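Enoyl-CoA hydratase (Mycolicibacterium smegmatis, PDB 7MCM) probably catalyses the reversible addition of water across the double bond of 2-enoyl-CoA thioesters, a step in fatty acid metabolism. Local coordinates at residues 96-101 / 122-127; 130-135 / 202-207; 154-159 / 226-231. One frame throughout, in Å; residues are numbered along the deposited sequence.

Contact 1: residues 96-101 / 122-127; sequences QRVPRA and CDLAVM
P99 meets the end of M127 where two short helices of the crotonase fold, 97-104 and 120-127, pack together in the core. The contact is apolar, with no hydrogen bond between the two segments. M127 reaches across with its chain extended beyond CG. Its CG stands anti to the carbonyl carbon (chi1 -69°), and the thioether ends against the proline. M127 SD lies 3.8 Å from both P99 CA and P99 CB, so the sulfur touches backbone as well as ring. A second touch is made by branched side chains: V98 CG1 is 3.8 Å from L124 CD1, and the two side chains are nearly perpendicular. Within these segments the nearest CA atoms, P99 CA and M127 CA, are 7.0 Å apart.

Further out, helix 33-48 covers V98 through F39. L102 of helix 97-104 packs on both L124 and M127, and F157 of helix 154-162 also meets M127. R97 forms salt bridges with D37 and D40 of helix 33-48. R100 pairs with D232 of a second subunit. The tightest point is the methyl of M127: its CE is 3.5 Å from P99 CG, a short distance for two carbons.

Contact 2: residues 130-135 / 202-207; sequences LRIAAE and HRLAER
One methyl of L204, CD2, serves two residues of strand 130-134. Here helix 197-209 lies over the main sheet of the crotonase fold. The apolar contact is made by single methyl groups. L204 CD2 is 3.8 Å from L130 CD1 and 4.2 Å from I132 CG2. The CB of L204 points toward the strand, and with CG anti to the backbone N (chi1 -179°) CD2 reaches both partners. L130 crosses L204 obliquely, while I132 and L204 run antiparallel, side by side. In I132 the CG1 branch is flanked by both the backbone N and the carbonyl carbon (chi1 64°), and CG2 is the branch that touches the leucine. The backbones stay well apart, with L130 CA 9.5 Å from L204 CA.

The polar interactions serve the two elements separately, since no hydrogen bond joins the two segments. L130 and I132 bond through their backbones to A111 of strand 109-113, and R131 and A133 bond to N189 and E190. R131, between the two touching residues, points its CB away from the helix. Its NE bonds to L187 O, and its NH1 to C128 O. Within the helix, E206 N bonds to H202 O at 2.9 Å. R207 turns to another subunit, forming salt bridges with D175 and E169 of that third copy.

The contact joins helix 197-209 to strand 130-134. That strand runs parallel to 109-113 on one flank and to 191-192 on the other. The same helix also packs on strands 109-113 and 54-59: L204 touches I110, and A205 reaches I110, V54 and I56. I132 touches A201 and L197, about one and two turns before L204 in the helix.

Contact 3: residues 154-159 / 226-231; sequences GTWFLP and SRTASL
W156 turns an edge of its indole to R227. The tryptophan ring and the guanidinium plane stand 85° apart, so the ring meets one guanidinium face with its rim. W156 CZ3 lies 4.1 Å above that face, over its centre. The bend of the R227 chain at chi3 (-78°) turns this face to the indole edge. F157 comes to the same group obliquely, with R227 NH2 3.9 Å from F157 CE1 at the edge of the phenyl ring. The two rings also touch each other: W156 CE3 sits 3.6 Å above the centre of the F157 face. T228 adds a methyl at the indole rim, where its CG2 is 3.9 Å from W156 CZ2.

This contact ties helix 154-162 to the turn between helices 213-226 and 231-241, part of the C-terminal helical region of the crotonase fold. That region takes part in subunit association in this six-chain assembly. The polar end of the indole is held from outside, as W156 NE1 bonds to A229 O of a second subunit. R227 makes a cation-pi contact with W164 of a third subunit. At the end of the turn, S230 is an N-cap: its OG accepts a hydrogen bond from S233 N.

Overall arrangement
Helix 120-127 connects the three contacts. Contacts 1 and 3 lie about 14 Å apart, centre to centre. They touch directly, with M127 CG 3.6 Å from F157 CD2. Contacts 1 and 2 are about 18 Å apart between centres and are joined by a probable hydrogen bond of 2.9 Å from R131 NH1 to A125 O. Contacts 2 and 3 do not touch; their nearest atoms are about 7 Å apart. Contacts 1 and 3 share a second subunit, and contacts 2 and 3 a third. The start of helix 120-127 probably lines the oxyanion hole, as in other crotonases; contact 1 holds this helix farther along, at L124 and M127.

Contact 1: residues 96-101 / 122-127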
ATOM      1  N   GLN B  96       0.102 -21.858  -8.942  1.00 47.10           N
ATOM      2  CA  GLN B  96       0.649 -20.556  -8.588  1.00 48.10           C
ATOM      3  C   GLN B  96       2.168 -20.557  -8.490  1.00 47.70           C
ATOM      4  O   GLN B  96       2.760 -19.485  -8.332  1.00 36.34           O
ATOM      5  CB  GLN B  96       0.023 -20.073  -7.276  1.00 45.95           C
ATOM      6  CG  GLN B  96      -1.457 -19.727  -7.426  1.00 41.42           C
ATOM      7  CD  GLN B  96      -2.071 -19.128  -6.173  1.00 47.84           C
ATOM      8  OE1 GLN B  96      -1.438 -19.067  -5.117  1.00 44.24           O
ATOM      9  NE2 GLN B  96      -3.327 -18.686  -6.286  1.00 40.31           N
ATOM     10  N   ARG B  97       2.809 -21.719  -8.638  1.00 38.77           N
ATOM     11  CA  ARG B  97       4.265 -21.777  -8.646  1.00 43.47           C
ATOM     12  C   ARG B  97       4.842 -21.064  -9.865  1.00 40.45           C
ATOM     13  O   ARG B  97       5.904 -20.440  -9.774  1.00 38.01           O
ATOM     14  CB  ARG B  97       4.729 -23.232  -8.593  1.00 48.85           C
ATOM     15  CG  ARG B  97       4.564 -23.875  -7.231  1.00 48.18           C
ATOM     16  CD  ARG B  97       4.903 -25.358  -7.269  1.00 52.18           C
ATOM     17  NE  ARG B  97       6.266 -25.604  -7.722  1.00 51.22           N
ATOM     18  CZ  ARG B  97       6.731 -26.804  -8.042  1.00 56.89           C
ATOM     19  NH1 ARG B  97       5.965 -27.882  -7.967  1.00 57.38           N
ATOM     20  NH2 ARG B  97       7.997 -26.929  -8.434  1.00 53.23           N
ATOM     21  N   VAL B  98       4.182 -21.180 -11.024  1.00 42.81           N
ATOM     22  CA  VAL B  98       4.673 -20.504 -12.231  1.00 43.37           C
ATOM     23  C   VAL B  98       4.680 -18.984 -12.083  1.00 41.34           C
ATOM     24  O   VAL B  98       5.719 -18.362 -12.371  1.00 39.62           O
ATOM     25  CB  VAL B  98       3.871 -20.973 -13.460  1.00 43.56           C
ATOM     26  CG1 VAL B  98       4.023 -19.981 -14.615  1.00 41.48           C
ATOM     27  CG2 VAL B  98       4.310 -22.348 -13.873  1.00 40.79           C
ATOM     28  N   PRO B  99       3.592 -18.324 -11.649  1.00 41.60           N
ATOM     29  CA  PRO B  99       3.679 -16.874 -11.419  1.00 38.27           C
ATOM     30  C   PRO B  99       4.768 -16.497 -10.437  1.00 37.36           C
ATOM     31  O   PRO B  99       5.488 -15.514 -10.651  1.00 38.62           O
ATOM     32  CB  PRO B  99       2.293 -16.523 -10.862  1.00 47.09           C
ATOM     33  CG  PRO B  99       1.426 -17.625 -11.263  1.00 40.70           C
ATOM     34  CD  PRO B  99       2.238 -18.840 -11.379  1.00 46.72           C
ATOM     35  N   ARG B 100       4.917 -17.270  -9.361  1.00 38.38           N
ATOM     36  CA  ARG B 100       5.930 -16.948  -8.369  1.00 38.99           C
ATOM     37  C   ARG B 100       7.326 -17.141  -8.939  1.00 40.35           C
ATOM     38  O   ARG B 100       8.248 -16.405  -8.573  1.00 40.80           O
ATOM     39  CB  ARG B 100       5.734 -17.808  -7.120  1.00 39.64           C
ATOM     40  CG  ARG B 100       4.425 -17.518  -6.387  1.00 41.55           C
ATOM     41  CD  ARG B 100       4.392 -18.144  -5.012  1.00 48.69           C
ATOM     42  NE  ARG B 100       3.098 -17.944  -4.371  1.00 55.79           N
ATOM     43  CZ  ARG B 100       2.730 -16.827  -3.756  1.00 57.77           C
ATOM     44  NH1 ARG B 100       3.538 -15.779  -3.685  1.00 47.96           N
ATOM     45  NH2 ARG B 100       1.512 -16.752  -3.220  1.00 52.64           N
ATOM     46  N   ALA B 101       7.501 -18.118  -9.834  1.00 37.48           N
ATOM     47  CA  ALA B 101       8.801 -18.295 -10.479  1.00 42.71           C
ATOM     48  C   ALA B 101       9.156 -17.083 -11.337  1.00 45.22           C
ATOM     49  O   ALA B 101      10.281 -16.564 -11.273  1.00 40.44           O
ATOM     50  CB  ALA B 101       8.806 -19.581 -11.309  1.00 40.85           C
ATOM     51  N   CYS B 122      -2.831 -18.202 -21.449  1.00 29.58           N
ATOM     52  CA  CYS B 122      -3.034 -16.769 -21.620  1.00 29.09           C
ATOM     53  C   CYS B 122      -2.355 -15.998 -20.494  1.00 28.27           C
ATOM     54  O   CYS B 122      -1.605 -15.044 -20.737  1.00 27.77           O
ATOM     55  CB  CYS B 122      -4.536 -16.460 -21.677  1.00 29.13           C
ATOM     56  SG  CYS B 122      -4.925 -14.679 -21.862  1.00 29.86           S
ATOM     57  N   ASP B 123      -2.557 -16.443 -19.250  1.00 27.50           N
ATOM     58  CA  ASP B 123      -2.004 -15.732 -18.101  1.00 28.24           C
ATOM     59  C   ASP B 123      -0.476 -15.776 -18.100  1.00 28.04           C
ATOM     60  O   ASP B 123       0.171 -14.792 -17.738  1.00 27.42           O
ATOM     61  CB  ASP B 123      -2.552 -16.332 -16.813  1.00 30.79           C
ATOM     62  CG  ASP B 123      -4.058 -16.188 -16.705  1.00 37.15           C
ATOM     63  OD1 ASP B 123      -4.632 -15.530 -17.575  1.00 30.57           O
ATOM     64  OD2 ASP B 123      -4.667 -16.741 -15.780  1.00 32.09           O
ATOM     65  N   LEU B 124       0.110 -16.911 -18.491  1.00 27.95           N
ATOM     66  CA  LEU B 124       1.562 -17.011 -18.589  1.00 28.01           C
ATOM     67  C   LEU B 124       2.127 -15.953 -19.536  1.00 29.58           C
ATOM     68  O   LEU B 124       3.082 -15.247 -19.190  1.00 29.44           O
ATOM     69  CB  LEU B 124       1.959 -18.413 -19.049  1.00 27.14           C
ATOM     70  CG  LEU B 124       3.454 -18.658 -19.320  1.00 26.52           C
ATOM     71  CD1 LEU B 124       4.273 -18.455 -18.079  1.00 29.72           C
ATOM     72  CD2 LEU B 124       3.666 -20.049 -19.888  1.00 32.87           C
ATOM     73  N   ALA B 125       1.549 -15.821 -20.737  1.00 26.36           N
ATOM     74  CA  ALA B 125       2.041 -14.806 -21.666  1.00 27.75           C
ATOM     75  C   ALA B 125       1.957 -13.420 -21.051  1.00 27.54           C
ATOM     76  O   ALA B 125       2.901 -12.621 -21.145  1.00 27.28           O
ATOM     77  CB  ALA B 125       1.244 -14.847 -22.963  1.00 32.58           C
ATOM     78  N   VAL B 126       0.852 -13.142 -20.360  1.00 28.70           N
ATOM     79  CA  VAL B 126       0.624 -11.846 -19.745  1.00 27.99           C
ATOM     80  C   VAL B 126       1.567 -11.596 -18.571  1.00 30.26           C
ATOM     81  O   VAL B 126       1.838 -10.443 -18.223  1.00 32.38           O
ATOM     82  CB  VAL B 126      -0.866 -11.804 -19.345  1.00 34.53           C
ATOM     83  CG1 VAL B 126      -1.184 -10.566 -18.663  1.00 29.30           C
ATOM     84  CG2 VAL B 126      -1.736 -11.943 -20.596  1.00 37.73           C
ATOM     85  N   MET B 127       2.078 -12.649 -17.943  1.00 27.34           N
ATOM     86  CA  MET B 127       3.045 -12.489 -16.858  1.00 28.90           C
ATOM     87  C   MET B 127       4.452 -12.181 -17.352  1.00 32.45           C
ATOM     88  O   MET B 127       5.313 -11.819 -16.538  1.00 28.21           O
ATOM     89  CB  MET B 127       3.107 -13.766 -16.020  1.00 27.69           C
ATOM     90  CG  MET B 127       1.881 -14.058 -15.204  1.00 35.67           C
ATOM     91  SD  MET B 127       1.978 -15.768 -14.604  1.00 41.20           S
ATOM     92  CE  MET B 127       0.265 -15.969 -14.113  1.00 43.99           C
TER

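Contact 2: residues 130-135 / 202-207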
ATOM      1  N   LEU B 130       7.370  -8.701 -22.021  1.00 31.42           N
ATOM      2  CA  LEU B 130       7.047  -8.207 -23.354  1.00 34.91           C
ATOM      3  C   LEU B 130       6.349  -9.328 -24.091  1.00 32.32           C
ATOM      4  O   LEU B 130       6.712 -10.491 -23.912  1.00 28.33           O
ATOM      5  CB  LEU B 130       8.307  -7.803 -24.150  1.00 34.97           C
ATOM      6  CG  LEU B 130       9.110  -6.617 -23.641  1.00 40.97           C
ATOM      7  CD1 LEU B 130      10.349  -6.403 -24.466  1.00 41.26           C
ATOM      8  CD2 LEU B 130       8.210  -5.417 -23.750  1.00 47.79           C
ATOM      9  N   ARG B 131       5.362  -8.987 -24.921  1.00 30.89           N
ATOM     10  CA  ARG B 131       4.693  -9.970 -25.762  1.00 31.52           C
ATOM     11  C   ARG B 131       4.753  -9.542 -27.216  1.00 30.75           C
ATOM     12  O   ARG B 131       4.528  -8.373 -27.536  1.00 30.32           O
ATOM     13  CB  ARG B 131       3.234 -10.158 -25.375  1.00 29.55           C
ATOM     14  CG  ARG B 131       2.999 -11.020 -24.163  1.00 31.10           C
ATOM     15  CD  ARG B 131       1.708 -10.573 -23.461  1.00 32.85           C
ATOM     16  NE  ARG B 131       1.813  -9.201 -22.984  1.00 31.39           N
ATOM     17  CZ  ARG B 131       2.521  -8.857 -21.919  1.00 32.64           C
ATOM     18  NH1 ARG B 131       3.203  -9.762 -21.225  1.00 32.63           N
ATOM     19  NH2 ARG B 131       2.545  -7.584 -21.538  1.00 25.24           N
ATOM     20  N   ILE B 132       5.069 -10.499 -28.089  1.00 29.25           N
ATOM     21  CA  ILE B 132       4.843 -10.378 -29.520  1.00 26.88           C
ATOM     22  C   ILE B 132       4.137 -11.654 -29.957  1.00 30.55           C
ATOM     23  O   ILE B 132       4.218 -12.688 -29.287  1.00 30.24           O
ATOM     24  CB  ILE B 132       6.152 -10.164 -30.313  1.00 32.80           C
ATOM     25  CG1 ILE B 132       7.056 -11.374 -30.176  1.00 29.01           C
ATOM     26  CG2 ILE B 132       6.907  -8.947 -29.810  1.00 33.09           C
ATOM     27  CD1 ILE B 132       8.337 -11.259 -30.993  1.00 31.47           C
ATOM     28  N   ALA B 133       3.442 -11.583 -31.097  1.00 30.53           N
ATOM     29  CA  ALA B 133       2.556 -12.673 -31.491  1.00 32.24           C
ATOM     30  C   ALA B 133       2.642 -12.954 -32.979  1.00 29.59           C
ATOM     31  O   ALA B 133       2.889 -12.054 -33.789  1.00 32.14           O
ATOM     32  CB  ALA B 133       1.087 -12.381 -31.132  1.00 31.58           C
ATOM     33  N   ALA B 134       2.428 -14.226 -33.323  1.00 32.29           N
ATOM     34  CA  ALA B 134       2.177 -14.651 -34.694  1.00 37.56           C
ATOM     35  C   ALA B 134       0.755 -14.290 -35.104  1.00 33.62           C
ATOM     36  O   ALA B 134      -0.141 -14.177 -34.267  1.00 36.52           O
ATOM     37  CB  ALA B 134       2.368 -16.165 -34.847  1.00 35.00           C
ATOM     38  N   GLU B 135       0.553 -14.145 -36.422  1.00 35.50           N
ATOM     39  CA  GLU B 135      -0.774 -13.816 -36.932  0.56 39.65           C
ATOM     40  C   GLU B 135      -1.810 -14.874 -36.570  1.00 43.53           C
ATOM     41  O   GLU B 135      -3.002 -14.561 -36.501  1.00 39.65           O
ATOM     42  CB  GLU B 135      -0.726 -13.617 -38.456  0.56 41.07           C
ATOM     43  CG  GLU B 135       0.042 -12.360 -38.879  0.56 42.96           C
ATOM     44  CD  GLU B 135       0.067 -12.134 -40.381  0.56 46.58           C
ATOM     45  OE1 GLU B 135      -0.326 -13.048 -41.136  0.56 52.96           O
ATOM     46  OE2 GLU B 135       0.480 -11.037 -40.808  0.56 46.85           O
ATOM     47  N   HIS B 202      14.072 -12.808 -31.565  1.00 34.50           N
ATOM     48  CA  HIS B 202      15.516 -12.710 -31.389  1.00 33.44           C
ATOM     49  C   HIS B 202      16.032 -11.300 -31.658  1.00 35.90           C
ATOM     50  O   HIS B 202      16.973 -10.854 -30.996  1.00 36.74           O
ATOM     51  CB  HIS B 202      16.228 -13.727 -32.278  1.00 39.34           C
ATOM     52  CG  HIS B 202      16.230 -15.107 -31.708  1.00 42.45           C
ATOM     53  ND1 HIS B 202      17.099 -15.493 -30.710  1.00 41.63           N
ATOM     54  CD2 HIS B 202      15.443 -16.179 -31.961  1.00 41.33           C
ATOM     55  CE1 HIS B 202      16.868 -16.755 -30.395  1.00 48.18           C
ATOM     56  NE2 HIS B 202      15.864 -17.191 -31.135  1.00 48.09           N
ATOM     57  N   ARG B 203      15.476 -10.594 -32.646  1.00 35.65           N
ATOM     58  CA  ARG B 203      15.889  -9.205 -32.840  1.00 38.53           C
ATOM     59  C   ARG B 203      15.590  -8.380 -31.593  1.00 34.81           C
ATOM     60  O   ARG B 203      16.447  -7.638 -31.104  1.00 36.40           O
ATOM     61  CB  ARG B 203      15.197  -8.596 -34.059  1.00 37.98           C
ATOM     62  CG  ARG B 203      15.767  -9.031 -35.381  1.00 45.89           C
ATOM     63  CD  ARG B 203      15.193  -8.203 -36.520  1.00 49.02           C
ATOM     64  NE  ARG B 203      13.745  -8.369 -36.630  1.00 49.42           N
ATOM     65  CZ  ARG B 203      13.146  -9.241 -37.430  1.00 47.68           C
ATOM     66  NH1 ARG B 203      13.841 -10.068 -38.196  1.00 53.57           N
ATOM     67  NH2 ARG B 203      11.817  -9.273 -37.476  1.00 46.92           N
ATOM     68  N   LEU B 204      14.386  -8.536 -31.035  1.00 32.83           N
ATOM     69  CA  LEU B 204      14.027  -7.819 -29.816  1.00 34.38           C
ATOM     70  C   LEU B 204      14.927  -8.217 -28.646  1.00 34.76           C
ATOM     71  O   LEU B 204      15.387  -7.357 -27.888  1.00 30.44           O
ATOM     72  CB  LEU B 204      12.553  -8.074 -29.482  1.00 32.72           C
ATOM     73  CG  LEU B 204      11.985  -7.382 -28.238  1.00 34.32           C
ATOM     74  CD1 LEU B 204      12.150  -5.869 -28.322  1.00 34.22           C
ATOM     75  CD2 LEU B 204      10.497  -7.767 -28.029  1.00 31.51           C
ATOM     76  N   ALA B 205      15.167  -9.523 -28.472  1.00 31.08           N
ATOM     77  CA  ALA B 205      16.066  -9.999 -27.421  1.00 27.27           C
ATOM     78  C   ALA B 205      17.469  -9.409 -27.563  1.00 32.33           C
ATOM     79  O   ALA B 205      18.103  -9.053 -26.563  1.00 32.25           O
ATOM     80  CB  ALA B 205      16.127 -11.531 -27.447  1.00 32.82           C
ATOM     81  N   GLU B 206      17.979  -9.319 -28.794  1.00 32.42           N
ATOM     82  CA  GLU B 206      19.320  -8.777 -29.017  1.00 35.09           C
ATOM     83  C   GLU B 206      19.408  -7.285 -28.716  1.00 34.58           C
ATOM     84  O   GLU B 206      20.489  -6.791 -28.373  1.00 34.73           O
ATOM     85  CB  GLU B 206      19.775  -9.054 -30.446  1.00 35.60           C
ATOM     86  CG  GLU B 206      20.539 -10.375 -30.572  1.00 50.20           C
ATOM     87  CD  GLU B 206      21.823 -10.367 -29.737  1.00 63.64           C
ATOM     88  OE1 GLU B 206      22.440  -9.275 -29.569  1.00 64.16           O
ATOM     89  OE2 GLU B 206      22.205 -11.448 -29.238  1.00 69.30           O
ATOM     90  N   ARG B 207      18.303  -6.549 -28.858  1.00 32.03           N
ATOM     91  CA  ARG B 207      18.323  -5.137 -28.472  1.00 41.31           C
ATOM     92  C   ARG B 207      18.505  -4.973 -26.966  1.00 37.70           C
ATOM     93  O   ARG B 207      18.985  -3.927 -26.511  1.00 36.14           O
ATOM     94  CB  ARG B 207      17.043  -4.432 -28.926  1.00 35.32           C
ATOM     95  CG  ARG B 207      16.893  -4.184 -30.431  1.00 32.76           C
ATOM     96  CD  ARG B 207      15.437  -3.688 -30.714  1.00 43.40           C
ATOM     97  NE  ARG B 207      15.113  -2.496 -29.937  1.00 42.61           N
ATOM     98  CZ  ARG B 207      13.890  -2.070 -29.653  1.00 41.38           C
ATOM     99  NH1 ARG B 207      12.817  -2.728 -30.053  1.00 36.24           N
ATOM    100  NH2 ARG B 207      13.739  -0.948 -28.953  1.00 41.98           N
TER

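Contact 3: residues 154-159 / 226-231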
ATOM      1  N   GLY B 154      -3.851 -14.304 -12.999  1.00 30.45           N
ATOM      2  CA  GLY B 154      -4.098 -13.612 -14.250  1.00 28.83           C
ATOM      3  C   GLY B 154      -4.883 -12.323 -14.090  1.00 30.94           C
ATOM      4  O   GLY B 154      -4.684 -11.373 -14.855  1.00 31.16           O
ATOM      5  N   THR B 155      -5.778 -12.257 -13.098  1.00 29.31           N
ATOM      6  CA  THR B 155      -6.531 -11.016 -12.920  1.00 25.00           C
ATOM      7  C   THR B 155      -5.657  -9.866 -12.419  1.00 28.48           C
ATOM      8  O   THR B 155      -6.059  -8.708 -12.541  1.00 31.35           O
ATOM      9  CB  THR B 155      -7.689 -11.203 -11.947  1.00 28.43           C
ATOM     10  OG1 THR B 155      -7.163 -11.615 -10.687  1.00 28.93           O
ATOM     11  CG2 THR B 155      -8.670 -12.260 -12.463  1.00 31.06           C
ATOM     12  N   TRP B 156      -4.499 -10.155 -11.827  1.00 29.08           N
ATOM     13  CA  TRP B 156      -3.595  -9.078 -11.420  1.00 32.91           C
ATOM     14  C   TRP B 156      -2.794  -8.549 -12.607  1.00 31.89           C
ATOM     15  O   TRP B 156      -2.645  -7.329 -12.766  1.00 28.13           O
ATOM     16  CB  TRP B 156      -2.676  -9.571 -10.301  1.00 28.02           C
ATOM     17  CG  TRP B 156      -1.894  -8.494  -9.584  1.00 30.16           C
ATOM     18  CD1 TRP B 156      -2.285  -7.774  -8.492  1.00 31.91           C
ATOM     19  CD2 TRP B 156      -0.563  -8.058  -9.892  1.00 31.30           C
ATOM     20  NE1 TRP B 156      -1.291  -6.903  -8.114  1.00 34.13           N
ATOM     21  CE2 TRP B 156      -0.222  -7.056  -8.960  1.00 35.59           C
ATOM     22  CE3 TRP B 156       0.362  -8.407 -10.874  1.00 31.67           C
ATOM     23  CZ2 TRP B 156       1.023  -6.408  -8.971  1.00 40.34           C
ATOM     24  CZ3 TRP B 156       1.602  -7.759 -10.889  1.00 39.11           C
ATOM     25  CH2 TRP B 156       1.915  -6.770  -9.948  1.00 40.98           C
ATOM     26  N   PHE B 157      -2.327  -9.443 -13.483  1.00 28.59           N
ATOM     27  CA  PHE B 157      -1.457  -9.052 -14.588  1.00 27.60           C
ATOM     28  C   PHE B 157      -2.233  -8.503 -15.785  1.00 27.91           C
ATOM     29  O   PHE B 157      -1.756  -7.590 -16.463  1.00 26.81           O
ATOM     30  CB  PHE B 157      -0.612 -10.249 -15.025  1.00 30.33           C
ATOM     31  CG  PHE B 157       0.397 -10.681 -14.002  1.00 32.83           C
ATOM     32  CD1 PHE B 157       1.634 -10.060 -13.932  1.00 38.78           C
ATOM     33  CD2 PHE B 157       0.121 -11.705 -13.123  1.00 33.11           C
ATOM     34  CE1 PHE B 157       2.570 -10.449 -12.992  1.00 40.82           C
ATOM     35  CE2 PHE B 157       1.062 -12.097 -12.181  1.00 33.08           C
ATOM     36  CZ  PHE B 157       2.278 -11.465 -12.121  1.00 37.10           C
ATOM     37  N   LEU B 158      -3.423  -9.029 -16.069  1.00 23.07           N
ATOM     38  CA  LEU B 158      -4.100  -8.647 -17.304  1.00 26.20           C
ATOM     39  C   LEU B 158      -4.460  -7.163 -17.348  1.00 29.73           C
ATOM     40  O   LEU B 158      -4.234  -6.532 -18.397  1.00 27.62           O
ATOM     41  CB  LEU B 158      -5.338  -9.539 -17.525  1.00 25.08           C
ATOM     42  CG  LEU B 158      -6.042  -9.367 -18.878  1.00 26.34           C
ATOM     43  CD1 LEU B 158      -5.088  -9.628 -20.059  1.00 25.30           C
ATOM     44  CD2 LEU B 158      -7.254 -10.309 -18.983  1.00 31.17           C
ATOM     45  N   PRO B 159      -4.989  -6.542 -16.289  1.00 29.79           N
ATOM     46  CA  PRO B 159      -5.276  -5.102 -16.387  1.00 32.96           C
ATOM     47  C   PRO B 159      -4.028  -4.286 -16.612  1.00 34.95           C
ATOM     48  O   PRO B 159      -4.088  -3.222 -17.243  1.00 34.04           O
ATOM     49  CB  PRO B 159      -5.920  -4.765 -15.033  1.00 34.36           C
ATOM     50  CG  PRO B 159      -6.350  -6.042 -14.480  1.00 32.36           C
ATOM     51  CD  PRO B 159      -5.391  -7.077 -14.981  1.00 28.50           C
ATOM     52  N   SER B 226       8.762  -0.911  -9.228  1.00 39.55           N
ATOM     53  CA  SER B 226       7.892   0.217  -9.525  0.58 39.19           C
ATOM     54  C   SER B 226       6.427  -0.186  -9.701  1.00 46.11           C
ATOM     55  O   SER B 226       5.542   0.669  -9.548  1.00 43.29           O
ATOM     56  CB  SER B 226       8.426   0.929 -10.766  0.58 40.32           C
ATOM     57  OG  SER B 226       9.822   1.211 -10.616  0.58 36.25           O
ATOM     58  N   ARG B 227       6.141  -1.456 -10.001  1.00 48.04           N
ATOM     59  CA  ARG B 227       4.746  -1.861 -10.183  1.00 50.55           C
ATOM     60  C   ARG B 227       3.921  -1.643  -8.928  1.00 49.75           C
ATOM     61  O   ARG B 227       2.718  -1.376  -9.016  1.00 53.21           O
ATOM     62  CB  ARG B 227       4.653  -3.328 -10.609  1.00 49.52           C
ATOM     63  CG  ARG B 227       5.415  -3.618 -11.874  1.00 48.68           C
ATOM     64  CD  ARG B 227       4.905  -4.847 -12.597  1.00 55.65           C
ATOM     65  NE  ARG B 227       5.353  -6.106 -12.014  1.00 65.74           N
ATOM     66  CZ  ARG B 227       5.339  -7.267 -12.659  1.00 68.66           C
ATOM     67  NH1 ARG B 227       4.965  -7.348 -13.931  1.00 60.08           N
ATOM     68  NH2 ARG B 227       5.695  -8.375 -12.012  1.00 66.76           N
ATOM     69  N   THR B 228       4.527  -1.744  -7.768  1.00 48.93           N
ATOM     70  CA  THR B 228       3.747  -1.656  -6.536  1.00 57.49           C
ATOM     71  C   THR B 228       4.256  -0.606  -5.561  1.00 52.54           C
ATOM     72  O   THR B 228       3.452   0.051  -4.897  1.00 52.95           O
ATOM     73  CB  THR B 228       3.737  -3.020  -5.834  1.00 54.31           C
ATOM     74  OG1 THR B 228       5.032  -3.623  -5.965  1.00 56.42           O
ATOM     75  CG2 THR B 228       2.667  -3.932  -6.428  1.00 53.73           C
ATOM     76  N   ALA B 229       5.567  -0.436  -5.453  1.00 44.97           N
ATOM     77  CA  ALA B 229       6.129   0.380  -4.394  1.00 43.46           C
ATOM     78  C   ALA B 229       5.842   1.864  -4.616  1.00 42.38           C
ATOM     79  O   ALA B 229       5.517   2.314  -5.718  1.00 42.24           O
ATOM     80  CB  ALA B 229       7.636   0.149  -4.295  1.00 42.96           C
ATOM     81  N   SER B 230       5.960   2.627  -3.535  1.00 40.78           N
ATOM     82  CA  SER B 230       5.840   4.074  -3.600  1.00 37.94           C
ATOM     83  C   SER B 230       6.981   4.661  -4.432  1.00 41.60           C
ATOM     84  O   SER B 230       7.970   3.990  -4.750  1.00 36.87           O
ATOM     85  CB  SER B 230       5.898   4.669  -2.197  1.00 45.65           C
ATOM     86  OG  SER B 230       7.208   4.458  -1.667  1.00 41.55           O
ATOM     87  N   LEU B 231       6.852   5.944  -4.774  1.00 34.91           N
ATOM     88  CA  LEU B 231       7.983   6.613  -5.403  1.00 37.70           C
ATOM     89  C   LEU B 231       9.201   6.588  -4.490  1.00 35.49           C
ATOM     90  O   LEU B 231      10.318   6.318  -4.941  1.00 35.34           O
ATOM     91  CB  LEU B 231       7.610   8.045  -5.780  1.00 36.16           C
ATOM     92  CG  LEU B 231       8.757   8.917  -6.302  1.00 35.29           C
ATOM     93  CD1 LEU B 231       9.451   8.290  -7.516  1.00 36.05           C
ATOM     94  CD2 LEU B 231       8.208  10.282  -6.654  1.00 40.56           C
TER